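Local coordinates for protein NalD (Pseudomonas aeruginosa PAO1, PDB 5DAJ) that represses expression of the MexAB-OprM multidrug efflux pump as a secondary TetR-family repressor, and binds novobiocin, which induces expression of the pump, at residues Ala19-Phe23 and Leu57-Met61; Val28-Leu33 and Asn53-Phe58; Ala95-Leu100 and Leu173-Leu178; Glu141-Ala145 and Pro159-Ser163. All coordinates share one frame; numbering follows the deposited sequence.

Contact 1 (Ala19-Phe23 and Leu57-Met61); sequences AEELF and LFNEM
In the hydrophobic core of the TetR-type DNA-binding region, the side chains of Ala19 and Phe23 on helix 6-26 meet those of Leu57, Phe58 and Met61 on helix 54-63. The two short segments cross at -106°, with axes 11.6 Å apart at closest approach, so long side chains have to span the distance. Met61, modelled as selenomethionine, and Phe23 both reach across. The CG of Met61 stands anti to the backbone N (chi1 -174°) and the chain runs straight out from helix 54-63 before bending at the last torsion, which lays the terminal methyl CE against Ala19 CB and the start of Glu20. The selenium atom passes alongside Phe23 in a Met-aromatic contact, 5.2 Å from SE to the ring centroid and 78° off the ring normal, thus at the ring edge. Leu57 comes to the same alanine by one branch, CD2, which lies 3.7 Å from Ala19 CB. Glu20 contributes its CB to the apolar surface, while its carboxylate turns to salt bridges with Lys104 and Arg107, tying this core to helix 103-114. Ile36 of helix 33-40 also rests on Ala19. The two phenylalanines meet without stacking: Phe23 CE2 comes to the edge of the Phe58 ring, close to its plane, at 4.0 Å from Phe58 CD1.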
loop_
_atom_site.group_PDB
_atom_site.type_symbol
_atom_site.label_atom_id
_atom_site.label_comp_id
_atom_site.label_asym_id
_atom_site.label_seq_id
_atom_site.Cartn_x
_atom_site.Cartn_y
_atom_site.Cartn_z
ATOM N N ALA A 19 -22.149 -5.925 -5.199
ATOM C CA ALA A 19 -20.908 -6.359 -4.554
ATOM C C ALA A 19 -19.978 -5.187 -4.204
ATOM O O ALA A 19 -19.351 -5.174 -3.136
ATOM C CB ALA A 19 -20.174 -7.352 -5.443
ATOM N N GLU A 20 -19.864 -4.235 -5.133
ATOM C CA GLU A 20 -19.043 -3.027 -4.938
ATOM C C GLU A 20 -19.494 -2.290 -3.679
ATOM O O GLU A 20 -18.684 -1.991 -2.808
ATOM C CB GLU A 20 -19.124 -2.114 -6.164
ATOM C CG GLU A 20 -18.294 -0.838 -6.097
ATOM C CD GLU A 20 -18.531 0.083 -7.285
ATOM O OE1 GLU A 20 -18.714 -0.410 -8.415
ATOM O OE2 GLU A 20 -18.525 1.318 -7.088
ATOM N N GLU A 21 -20.794 -2.047 -3.575
ATOM C CA GLU A 21 -21.378 -1.373 -2.399
ATOM C C GLU A 21 -21.176 -2.182 -1.102
ATOM O O GLU A 21 -20.774 -1.626 -0.071
ATOM C CB GLU A 21 -22.874 -1.107 -2.663
ATOM C CG GLU A 21 -23.718 -0.432 -1.646
ATOM C CD GLU A 21 -25.169 -0.899 -1.677
ATOM O OE1 GLU A 21 -25.608 -1.793 -0.894
ATOM O OE2 GLU A 21 -25.875 -0.373 -2.539
ATOM N N LEU A 22 -21.424 -3.489 -1.170
ATOM C CA LEU A 22 -21.287 -4.371 0.009
ATOM C C LEU A 22 -19.842 -4.514 0.485
ATOM O O LEU A 22 -19.567 -4.343 1.677
ATOM C CB LEU A 22 -21.883 -5.760 -0.232
ATOM C CG LEU A 22 -23.342 -5.905 0.207
ATOM C CD1 LEU A 22 -24.284 -5.440 -0.887
ATOM C CD2 LEU A 22 -23.643 -7.344 0.580
ATOM N N PHE A 23 -18.939 -4.837 -0.440
ATOM C CA PHE A 23 -17.501 -4.924 -0.137
ATOM C C PHE A 23 -17.017 -3.644 0.523
ATOM O O PHE A 23 -16.303 -3.686 1.529
ATOM C CB PHE A 23 -16.655 -5.148 -1.400
ATOM C CG PHE A 23 -16.778 -6.516 -2.017
ATOM C CD1 PHE A 23 -17.297 -7.612 -1.320
ATOM C CD2 PHE A 23 -16.319 -6.717 -3.308
ATOM C CE1 PHE A 23 -17.376 -8.855 -1.914
ATOM C CE2 PHE A 23 -16.399 -7.965 -3.913
ATOM C CZ PHE A 23 -16.925 -9.036 -3.213
ATOM N N LEU A 57 -15.204 -13.090 -9.064
ATOM C CA LEU A 57 -16.108 -11.936 -9.020
ATOM C C LEU A 57 -15.305 -10.667 -8.752
ATOM O O LEU A 57 -15.380 -9.691 -9.496
ATOM C CB LEU A 57 -17.171 -12.117 -7.935
ATOM C CG LEU A 57 -18.350 -11.143 -7.975
ATOM C CD1 LEU A 57 -19.582 -11.768 -7.345
ATOM C CD2 LEU A 57 -18.045 -9.821 -7.281
ATOM N N PHE A 58 -14.513 -10.721 -7.689
ATOM C CA PHE A 58 -13.636 -9.618 -7.282
ATOM C C PHE A 58 -12.708 -9.180 -8.417
ATOM O O PHE A 58 -12.484 -7.996 -8.623
ATOM C CB PHE A 58 -12.815 -10.046 -6.067
ATOM C CG PHE A 58 -11.932 -8.970 -5.512
ATOM C CD1 PHE A 58 -12.468 -7.923 -4.812
ATOM C CD2 PHE A 58 -10.570 -9.020 -5.685
ATOM C CE1 PHE A 58 -11.654 -6.938 -4.280
ATOM C CE2 PHE A 58 -9.749 -8.036 -5.163
ATOM C CZ PHE A 58 -10.299 -6.990 -4.454
ATOM N N ASN A 59 -12.188 -10.155 -9.145
ATOM C CA ASN A 59 -11.286 -9.907 -10.266
ATOM C C ASN A 59 -11.970 -9.226 -11.457
ATOM O O ASN A 59 -11.398 -8.320 -12.079
ATOM C CB ASN A 59 -10.651 -11.221 -10.724
ATOM C CG ASN A 59 -9.194 -11.065 -11.088
ATOM O OD1 ASN A 59 -8.783 -11.429 -12.168
ATOM N ND2 ASN A 59 -8.402 -10.505 -10.184
ATOM N N GLU A 60 -13.175 -9.691 -11.780
ATOM C CA GLU A 60 -14.006 -9.078 -12.817
ATOM C C GLU A 60 -14.338 -7.638 -12.457
ATOM O O GLU A 60 -14.405 -6.773 -13.331
ATOM C CB GLU A 60 -15.305 -9.869 -13.015
ATOM C CG GLU A 60 -15.118 -11.218 -13.689
ATOM C CD GLU A 60 -14.604 -11.103 -15.115
ATOM O OE1 GLU A 60 -15.273 -10.449 -15.949
ATOM O OE2 GLU A 60 -13.508 -11.651 -15.385
HETATM N N MSE A 61 -14.523 -7.391 -11.165
HETATM C CA MSE A 61 -14.802 -6.047 -10.664
HETATM C C MSE A 61 -13.618 -5.143 -10.918
HETATM O O MSE A 61 -13.754 -4.067 -11.490
HETATM C CB MSE A 61 -15.146 -6.085 -9.174
HETATM C CG MSE A 61 -15.588 -4.726 -8.638
HETATM SE SE MSE A 61 -15.785 -4.819 -6.684
HETATM C CE MSE A 61 -17.557 -5.615 -6.847
#

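Contact 2 (Val28-Leu33 and Asn53-Phe58); sequences VSHTSL and NKAHLF
Lys54 NZ is gripped by two backbone carbonyls of the loop between helices 6-26 and 33-40, donating to Thr31 O at 2.8 Å and to Val28 O at 3.0 Å. A salt bridge to Glu121 gives the ammonium group a third partner. Val28 O is itself shared: Thr31 N, closing the type I turn from Val28 to Thr31, and Lys54 NZ approach it from opposite faces of the carbonyl plane, the lysine tilted 31° out of it. The lysine chain leaves its helix with CG opposite the backbone N (chi1 -161°) and bends at chi3, carrying NZ into the turn while CD slides past Val28 CG1 at 3.7 Å. The other branch of Val28, CG2, leans obliquely on the Phe58 ring. Farther along, Leu33 CD2 packs 3.9 Å from Leu57 CD1. Asn53 caps the lysine's helix, its OD1 accepting from His56 N at 2.8 Å. Ser29 N also hydrogen-bonds to Glu117 of the second subunit, so the turn lies at the dimer interface. The turn leads into helix 33-40, where Ser32 is the N-cap, and so the lysine ties helix 54-63 to the entry of the predicted helix-turn-helix of a TetR-type DNA-binding domain.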
loop_
_atom_site.group_PDB
_atom_site.type_symbol
_atom_site.label_atom_id
_atom_site.label_comp_id
_atom_site.label_asym_id
_atom_site.label_seq_id
_atom_site.Cartn_x
_atom_site.Cartn_y
_atom_site.Cartn_z
ATOM N N VAL A 28 -14.682 -7.526 2.241
ATOM C CA VAL A 28 -14.839 -8.684 1.349
ATOM C C VAL A 28 -15.079 -9.994 2.113
ATOM O O VAL A 28 -15.931 -10.786 1.720
ATOM C CB VAL A 28 -13.628 -8.838 0.393
ATOM C CG1 VAL A 28 -13.679 -10.147 -0.393
ATOM C CG2 VAL A 28 -13.587 -7.670 -0.581
ATOM N N SER A 29 -14.310 -10.218 3.175
ATOM C CA SER A 29 -14.428 -11.424 4.017
ATOM C C SER A 29 -15.843 -11.623 4.553
ATOM O O SER A 29 -16.421 -12.704 4.433
ATOM C CB SER A 29 -13.467 -11.342 5.205
ATOM O OG SER A 29 -12.135 -11.494 4.773
ATOM N N HIS A 30 -16.374 -10.555 5.142
ATOM C CA HIS A 30 -17.719 -10.532 5.736
ATOM C C HIS A 30 -18.855 -10.339 4.714
ATOM O O HIS A 30 -20.005 -10.143 5.105
ATOM C CB HIS A 30 -17.789 -9.446 6.829
ATOM C CG HIS A 30 -16.912 -9.726 8.012
ATOM N ND1 HIS A 30 -17.050 -10.855 8.793
ATOM C CD2 HIS A 30 -15.892 -9.018 8.553
ATOM C CE1 HIS A 30 -16.150 -10.831 9.760
ATOM N NE2 HIS A 30 -15.435 -9.727 9.637
ATOM N N THR A 31 -18.533 -10.384 3.421
ATOM C CA THR A 31 -19.528 -10.332 2.348
ATOM C C THR A 31 -19.559 -11.668 1.609
ATOM O O THR A 31 -18.563 -12.089 1.011
ATOM C CB THR A 31 -19.238 -9.216 1.329
ATOM O OG1 THR A 31 -19.181 -7.961 2.011
ATOM C CG2 THR A 31 -20.339 -9.146 0.258
ATOM N N SER A 32 -20.722 -12.307 1.636
ATOM C CA SER A 32 -20.930 -13.589 0.976
ATOM C C SER A 32 -21.590 -13.406 -0.384
ATOM O O SER A 32 -22.128 -12.338 -0.703
ATOM C CB SER A 32 -21.820 -14.478 1.844
ATOM O OG SER A 32 -23.143 -13.976 1.870
ATOM N N LEU A 33 -21.546 -14.464 -1.182
ATOM C CA LEU A 33 -22.194 -14.465 -2.491
ATOM C C LEU A 33 -23.716 -14.446 -2.339
ATOM O O LEU A 33 -24.414 -13.886 -3.189
ATOM C CB LEU A 33 -21.747 -15.670 -3.328
ATOM C CG LEU A 33 -20.258 -15.687 -3.702
ATOM C CD1 LEU A 33 -19.854 -17.022 -4.303
ATOM C CD2 LEU A 33 -19.898 -14.565 -4.647
ATOM N N ASN A 53 -16.960 -18.059 -8.378
ATOM C CA ASN A 53 -16.557 -17.877 -6.992
ATOM C C ASN A 53 -16.282 -16.416 -6.669
ATOM O O ASN A 53 -16.196 -15.573 -7.564
ATOM C CB ASN A 53 -15.325 -18.740 -6.713
ATOM C CG ASN A 53 -14.142 -18.372 -7.597
ATOM O OD1 ASN A 53 -13.547 -17.317 -7.430
ATOM N ND2 ASN A 53 -13.780 -19.254 -8.521
ATOM N N LYS A 54 -16.087 -16.142 -5.384
ATOM C CA LYS A 54 -15.875 -14.775 -4.897
ATOM C C LYS A 54 -14.627 -14.119 -5.494
ATOM O O LYS A 54 -14.638 -12.933 -5.806
ATOM C CB LYS A 54 -15.795 -14.740 -3.358
ATOM C CG LYS A 54 -16.030 -13.348 -2.778
ATOM C CD LYS A 54 -15.611 -13.214 -1.332
ATOM C CE LYS A 54 -16.494 -14.001 -0.403
ATOM N NZ LYS A 54 -16.211 -13.641 1.013
ATOM N N ALA A 55 -13.543 -14.882 -5.602
ATOM C CA ALA A 55 -12.253 -14.373 -6.122
ATOM C C ALA A 55 -12.365 -13.919 -7.561
ATOM O O ALA A 55 -11.818 -12.882 -7.936
ATOM C CB ALA A 55 -11.159 -15.422 -5.996
ATOM N N HIS A 56 -13.068 -14.712 -8.360
ATOM C CA HIS A 56 -13.284 -14.389 -9.768
ATOM C C HIS A 56 -14.184 -13.174 -9.919
ATOM O O HIS A 56 -13.956 -12.352 -10.798
ATOM C CB HIS A 56 -13.900 -15.559 -10.515
ATOM C CG HIS A 56 -13.949 -15.367 -11.999
ATOM N ND1 HIS A 56 -15.135 -15.311 -12.699
ATOM C CD2 HIS A 56 -12.965 -15.198 -12.914
ATOM C CE1 HIS A 56 -14.880 -15.134 -13.984
ATOM N NE2 HIS A 56 -13.571 -15.059 -14.140
ATOM N N LEU A 57 -15.204 -13.090 -9.064
ATOM C CA LEU A 57 -16.108 -11.936 -9.020
ATOM C C LEU A 57 -15.305 -10.667 -8.752
ATOM O O LEU A 57 -15.380 -9.691 -9.496
ATOM C CB LEU A 57 -17.171 -12.117 -7.935
ATOM C CG LEU A 57 -18.350 -11.143 -7.975
ATOM C CD1 LEU A 57 -19.582 -11.768 -7.345
ATOM C CD2 LEU A 57 -18.045 -9.821 -7.281
ATOM N N PHE A 58 -14.513 -10.721 -7.689
ATOM C CA PHE A 58 -13.636 -9.618 -7.282
ATOM C C PHE A 58 -12.708 -9.180 -8.417
ATOM O O PHE A 58 -12.484 -7.996 -8.623
ATOM C CB PHE A 58 -12.815 -10.046 -6.067
ATOM C CG PHE A 58 -11.932 -8.970 -5.512
ATOM C CD1 PHE A 58 -12.468 -7.923 -4.812
ATOM C CD2 PHE A 58 -10.570 -9.020 -5.685
ATOM C CE1 PHE A 58 -11.654 -6.938 -4.280
ATOM C CE2 PHE A 58 -9.749 -8.036 -5.163
ATOM C CZ PHE A 58 -10.299 -6.990 -4.454
#

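Contact 3 (Ala95-Leu100 and Leu173-Leu178); sequences AVQSLL and LFNDWL
Leu99 of helix 84-101 pushes between Phe174 and Trp177 of helix 159-179, and the side chains that meet around it are apolar. The two segments run nearly parallel, their axes 20° apart in direction and 10.7 Å apart at closest approach. Aliphatic-aromatic packing comes first. Leu99 CD2 sits over one face of the Phe174 ring, displaced toward its rim, with Phe174 CD2 the nearest ring atom at 4.2 Å. On its other flank Leu99 slides past the indole, its CB 3.9 Å from Trp177 CZ3. Trp177 is aimed at helix 84-101 by a CG anti to its backbone N (chi1 -169°), and CZ2, on the nitrogen side of the six-membered ring, also meets Leu100 CD2. Phe174 CZ reaches the backbone of the facing helix, near Ala95 O, and touches Ala95 CB at 4.0 Å. Contacts between aliphatic groups complete the interface: the side chains of Val96 and Leu173 cross at an angle, Val96 CG2 lying 4.1 Å from Leu173 CD1, and Leu99 CD2 meets Leu178 CD2 at 4.0 Å. Within the core of the C-terminal domain, helix 103-114 packs on Phe174 through Leu109 and on Leu178 through Thr110. Helix 186-201 lies against Val96, Leu173 and Trp177, while across the dimer interface Ala168 of the second subunit touches Leu173.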
loop_
_atom_site.group_PDB
_atom_site.type_symbol
_atom_site.label_atom_id
_atom_site.label_comp_id
_atom_site.label_asym_id
_atom_site.label_seq_id
_atom_site.Cartn_x
_atom_site.Cartn_y
_atom_site.Cartn_z
ATOM N N ALA A 95 -2.992 9.056 -13.527
ATOM C CA ALA A 95 -3.395 7.987 -12.604
ATOM C C ALA A 95 -3.707 8.565 -11.219
ATOM O O ALA A 95 -4.770 8.289 -10.649
ATOM C CB ALA A 95 -2.305 6.929 -12.499
ATOM N N VAL A 96 -2.781 9.374 -10.699
ATOM C CA VAL A 96 -2.952 10.002 -9.385
ATOM C C VAL A 96 -4.163 10.938 -9.405
ATOM O O VAL A 96 -5.003 10.896 -8.509
ATOM C CB VAL A 96 -1.688 10.767 -8.927
ATOM C CG1 VAL A 96 -1.955 11.601 -7.673
ATOM C CG2 VAL A 96 -0.554 9.796 -8.654
ATOM N N GLN A 97 -4.244 11.768 -10.437
ATOM C CA GLN A 97 -5.378 12.685 -10.605
ATOM C C GLN A 97 -6.747 11.986 -10.775
ATOM O O GLN A 97 -7.767 12.530 -10.367
ATOM C CB GLN A 97 -5.124 13.614 -11.783
ATOM C CG GLN A 97 -4.042 14.642 -11.505
ATOM C CD GLN A 97 -3.827 15.601 -12.655
ATOM O OE1 GLN A 97 -3.929 15.224 -13.816
ATOM N NE2 GLN A 97 -3.530 16.853 -12.337
ATOM N N SER A 98 -6.762 10.785 -11.353
ATOM C CA SER A 98 -8.005 9.982 -11.522
ATOM C C SER A 98 -8.710 9.608 -10.207
ATOM O O SER A 98 -9.925 9.343 -10.193
ATOM C CB SER A 98 -7.736 8.696 -12.303
ATOM O OG SER A 98 -7.046 7.754 -11.506
ATOM N N LEU A 99 -7.944 9.579 -9.113
ATOM C CA LEU A 99 -8.491 9.354 -7.760
ATOM C C LEU A 99 -9.665 10.265 -7.412
ATOM O O LEU A 99 -10.587 9.851 -6.718
ATOM C CB LEU A 99 -7.408 9.549 -6.697
ATOM C CG LEU A 99 -6.349 8.458 -6.596
ATOM C CD1 LEU A 99 -5.178 8.940 -5.751
ATOM C CD2 LEU A 99 -6.952 7.199 -6.005
ATOM N N LEU A 100 -9.605 11.508 -7.882
ATOM C CA LEU A 100 -10.691 12.474 -7.693
ATOM C C LEU A 100 -11.744 12.375 -8.785
ATOM O O LEU A 100 -12.940 12.301 -8.502
ATOM C CB LEU A 100 -10.156 13.917 -7.650
ATOM C CG LEU A 100 -9.703 14.483 -6.299
ATOM C CD1 LEU A 100 -9.188 15.902 -6.511
ATOM C CD2 LEU A 100 -10.810 14.475 -5.247
ATOM N N LEU A 173 1.266 6.471 -2.933
ATOM C CA LEU A 173 0.379 7.632 -3.024
ATOM C C LEU A 173 -1.095 7.224 -3.023
ATOM O O LEU A 173 -1.903 7.807 -2.301
ATOM C CB LEU A 173 0.682 8.460 -4.274
ATOM C CG LEU A 173 2.009 9.214 -4.265
ATOM C CD1 LEU A 173 2.267 9.785 -5.646
ATOM C CD2 LEU A 173 2.018 10.317 -3.225
ATOM N N PHE A 174 -1.419 6.226 -3.841
ATOM C CA PHE A 174 -2.764 5.631 -3.876
ATOM C C PHE A 174 -3.153 5.130 -2.493
ATOM O O PHE A 174 -4.218 5.451 -1.980
ATOM C CB PHE A 174 -2.837 4.466 -4.869
ATOM C CG PHE A 174 -3.123 4.885 -6.284
ATOM C CD1 PHE A 174 -2.351 5.842 -6.908
ATOM C CD2 PHE A 174 -4.159 4.291 -7.003
ATOM C CE1 PHE A 174 -2.616 6.219 -8.214
ATOM C CE2 PHE A 174 -4.433 4.659 -8.312
ATOM C CZ PHE A 174 -3.654 5.625 -8.920
ATOM N N ASN A 175 -2.254 4.376 -1.882
ATOM C CA ASN A 175 -2.506 3.773 -0.578
ATOM C C ASN A 175 -2.730 4.820 0.514
ATOM O O ASN A 175 -3.713 4.755 1.253
ATOM C CB ASN A 175 -1.350 2.860 -0.166
ATOM C CG ASN A 175 -1.813 1.671 0.624
ATOM O OD1 ASN A 175 -1.916 1.734 1.849
ATOM N ND2 ASN A 175 -2.103 0.576 -0.068
ATOM N N ASP A 176 -1.800 5.774 0.601
ATOM C CA ASP A 176 -1.884 6.878 1.571
ATOM C C ASP A 176 -3.176 7.657 1.404
ATOM O O ASP A 176 -3.905 7.871 2.372
ATOM C CB ASP A 176 -0.689 7.845 1.454
ATOM C CG ASP A 176 0.388 7.613 2.508
ATOM O OD1 ASP A 176 0.131 6.950 3.529
ATOM O OD2 ASP A 176 1.516 8.118 2.321
ATOM N N TRP A 177 -3.454 8.085 0.177
ATOM C CA TRP A 177 -4.596 8.968 -0.073
ATOM C C TRP A 177 -5.927 8.283 0.196
ATOM O O TRP A 177 -6.815 8.872 0.799
ATOM C CB TRP A 177 -4.609 9.524 -1.494
ATOM C CG TRP A 177 -5.624 10.606 -1.623
ATOM C CD1 TRP A 177 -5.480 11.900 -1.227
ATOM C CD2 TRP A 177 -6.946 10.485 -2.133
ATOM N NE1 TRP A 177 -6.629 12.598 -1.475
ATOM C CE2 TRP A 177 -7.548 11.754 -2.031
ATOM C CE3 TRP A 177 -7.683 9.433 -2.675
ATOM C CZ2 TRP A 177 -8.858 12.002 -2.455
ATOM C CZ3 TRP A 177 -8.989 9.679 -3.097
ATOM C CH2 TRP A 177 -9.560 10.954 -2.984
ATOM N N LEU A 178 -6.055 7.043 -0.263
ATOM C CA LEU A 178 -7.270 6.255 -0.030
ATOM C C LEU A 178 -7.484 5.934 1.452
ATOM O O LEU A 178 -8.617 5.888 1.916
ATOM C CB LEU A 178 -7.234 4.968 -0.833
ATOM C CG LEU A 178 -7.301 5.132 -2.351
ATOM C CD1 LEU A 178 -6.883 3.850 -3.063
ATOM C CD2 LEU A 178 -8.682 5.571 -2.794
#

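Contact 4 (Glu141-Ala145 and Pro159-Ser163); sequences EQLFA and PRIAS
Ala162 points its methyl group at the face of the Phe144 ring, giving a CH-pi contact with CB 3.9 Å from the ring centroid and 15° off the normal. With CG anti to the carbonyl carbon (chi1 -72°), the Phe144 ring is carried toward helix 159-179. At the foot of the ring Pro159 is wedged against the end of segment 141-145. Its CB lies 3.8 Å from Phe144 CB and 3.4 Å from Glu141 O, while its CG packs 3.6 Å from Ala145 CA. The segment axes come within 8.2 Å of each other.

Glu141 flanks the start of helix 159-179. With CG anti to the backbone N and an extended chain, it lies beside Arg160, the two side chains pointing the same way and their carboxylate and guanidinium planes turned 70° apart. Their charged ends do not pair: Glu141 OE2 rests near Arg160 CB at 3.8 Å, its OE1 forms a salt bridge with Arg164, and the Arg160 guanidinium goes on to a salt bridge with Asp189 of the second subunit. Ser163 turns its CB to the backbone of Glu141, 3.5 Å from Glu141 N.

The contact joins helix 123-145 to the beginning of helix 159-179 in the C-terminal domain. Leu88 of helix 84-101 packs on Phe144, Arg150 of helix 147-150 touches Pro159, and the second subunit borders the arginine side.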
loop_
_atom_site.group_PDB
_atom_site.type_symbol
_atom_site.label_atom_id
_atom_site.label_comp_id
_atom_site.label_asym_id
_atom_site.label_seq_id
_atom_site.Cartn_x
_atom_site.Cartn_y
_atom_site.Cartn_z
ATOM N N GLU A 141 10.536 -0.851 -16.940
ATOM C CA GLU A 141 11.899 -1.377 -17.006
ATOM C C GLU A 141 12.417 -1.310 -18.444
ATOM O O GLU A 141 13.480 -0.747 -18.708
ATOM C CB GLU A 141 11.945 -2.820 -16.495
ATOM C CG GLU A 141 13.336 -3.319 -16.130
ATOM C CD GLU A 141 13.321 -4.623 -15.339
ATOM O OE1 GLU A 141 12.262 -4.995 -14.782
ATOM O OE2 GLU A 141 14.376 -5.286 -15.275
ATOM N N GLN A 142 11.628 -1.851 -19.366
ATOM C CA GLN A 142 11.948 -1.827 -20.798
ATOM C C GLN A 142 12.113 -0.404 -21.335
ATOM O O GLN A 142 13.030 -0.132 -22.103
ATOM C CB GLN A 142 10.871 -2.562 -21.589
ATOM C CG GLN A 142 11.141 -2.693 -23.091
ATOM C CD GLN A 142 9.889 -2.923 -23.929
ATOM O OE1 GLN A 142 9.777 -2.388 -25.036
ATOM N NE2 GLN A 142 8.954 -3.725 -23.422
ATOM N N LEU A 143 11.218 0.488 -20.927
ATOM C CA LEU A 143 11.288 1.905 -21.301
ATOM C C LEU A 143 12.599 2.551 -20.836
ATOM O O LEU A 143 13.314 3.151 -21.633
ATOM C CB LEU A 143 10.080 2.676 -20.752
ATOM C CG LEU A 143 10.115 4.210 -20.784
ATOM C CD1 LEU A 143 10.486 4.750 -22.145
ATOM C CD2 LEU A 143 8.765 4.765 -20.380
ATOM N N PHE A 144 12.903 2.418 -19.548
ATOM C CA PHE A 144 14.170 2.928 -18.991
ATOM C C PHE A 144 15.403 2.259 -19.609
ATOM O O PHE A 144 16.473 2.858 -19.655
ATOM C CB PHE A 144 14.223 2.743 -17.471
ATOM C CG PHE A 144 13.315 3.658 -16.707
ATOM C CD1 PHE A 144 13.481 5.036 -16.755
ATOM C CD2 PHE A 144 12.307 3.137 -15.912
ATOM C CE1 PHE A 144 12.639 5.872 -16.044
ATOM C CE2 PHE A 144 11.463 3.969 -15.203
ATOM C CZ PHE A 144 11.628 5.341 -15.270
ATOM N N ALA A 145 15.239 1.021 -20.073
ATOM C CA ALA A 145 16.330 0.232 -20.662
ATOM C C ALA A 145 16.701 0.607 -22.101
ATOM O O ALA A 145 17.756 0.192 -22.586
ATOM C CB ALA A 145 15.993 -1.251 -20.599
ATOM N N PRO A 159 17.587 0.435 -14.925
ATOM C CA PRO A 159 16.156 0.315 -15.247
ATOM C C PRO A 159 15.350 -0.526 -14.263
ATOM O O PRO A 159 14.186 -0.215 -13.993
ATOM C CB PRO A 159 16.166 -0.363 -16.622
ATOM C CG PRO A 159 17.463 0.039 -17.227
ATOM C CD PRO A 159 18.433 0.119 -16.088
ATOM N N ARG A 160 15.959 -1.590 -13.750
ATOM C CA ARG A 160 15.293 -2.478 -12.791
ATOM C C ARG A 160 14.835 -1.683 -11.565
ATOM O O ARG A 160 13.665 -1.737 -11.182
ATOM C CB ARG A 160 16.231 -3.611 -12.368
ATOM C CG ARG A 160 15.629 -4.619 -11.399
ATOM C CD ARG A 160 16.614 -5.728 -11.072
ATOM N NE ARG A 160 17.761 -5.229 -10.324
ATOM C CZ ARG A 160 17.868 -5.170 -8.998
ATOM N NH1 ARG A 160 16.898 -5.591 -8.204
ATOM N NH2 ARG A 160 18.972 -4.669 -8.454
ATOM N N ILE A 161 15.775 -0.948 -10.975
ATOM C CA ILE A 161 15.535 -0.157 -9.756
ATOM C C ILE A 161 14.604 1.019 -10.018
ATOM O O ILE A 161 13.718 1.306 -9.206
ATOM C CB ILE A 161 16.862 0.378 -9.157
ATOM C CG1 ILE A 161 17.738 -0.775 -8.654
ATOM C CG2 ILE A 161 16.620 1.375 -8.022
ATOM C CD1 ILE A 161 17.145 -1.615 -7.533
ATOM N N ALA A 162 14.812 1.684 -11.145
ATOM C CA ALA A 162 14.007 2.846 -11.529
ATOM C C ALA A 162 12.520 2.499 -11.618
ATOM O O ALA A 162 11.681 3.191 -11.046
ATOM C CB ALA A 162 14.490 3.414 -12.855
ATOM N N SER A 163 12.199 1.420 -12.327
ATOM C CA SER A 163 10.796 1.009 -12.497
ATOM C C SER A 163 10.145 0.652 -11.167
ATOM O O SER A 163 8.956 0.912 -10.960
ATOM C CB SER A 163 10.668 -0.171 -13.464
ATOM O OG SER A 163 11.489 -1.242 -13.056
#

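How the contacts relate
Contacts 1 and 2 form one continuous block in the DNA-binding part: their centres lie 7 Å apart, both use helix 54-63, and they share Leu57 and Phe58. Between its buried segments contact 1 is held by apolar and Met-aromatic packing without hydrogen bonds, whereas contact 2 adds a lysine bonded to backbone carbonyls where a loop meets the helix. Contacts 3 and 4 belong to the C-terminal part and hold different lengths of helix 159-179, with centres 23 Å apart. Contact 3 is a buried aromatic-aliphatic interface; contact 4, only partly buried, combines a CH-pi contact with charged side chains directed to other partners. The second subunit borders contacts 2, 3 and 4 but not contact 1.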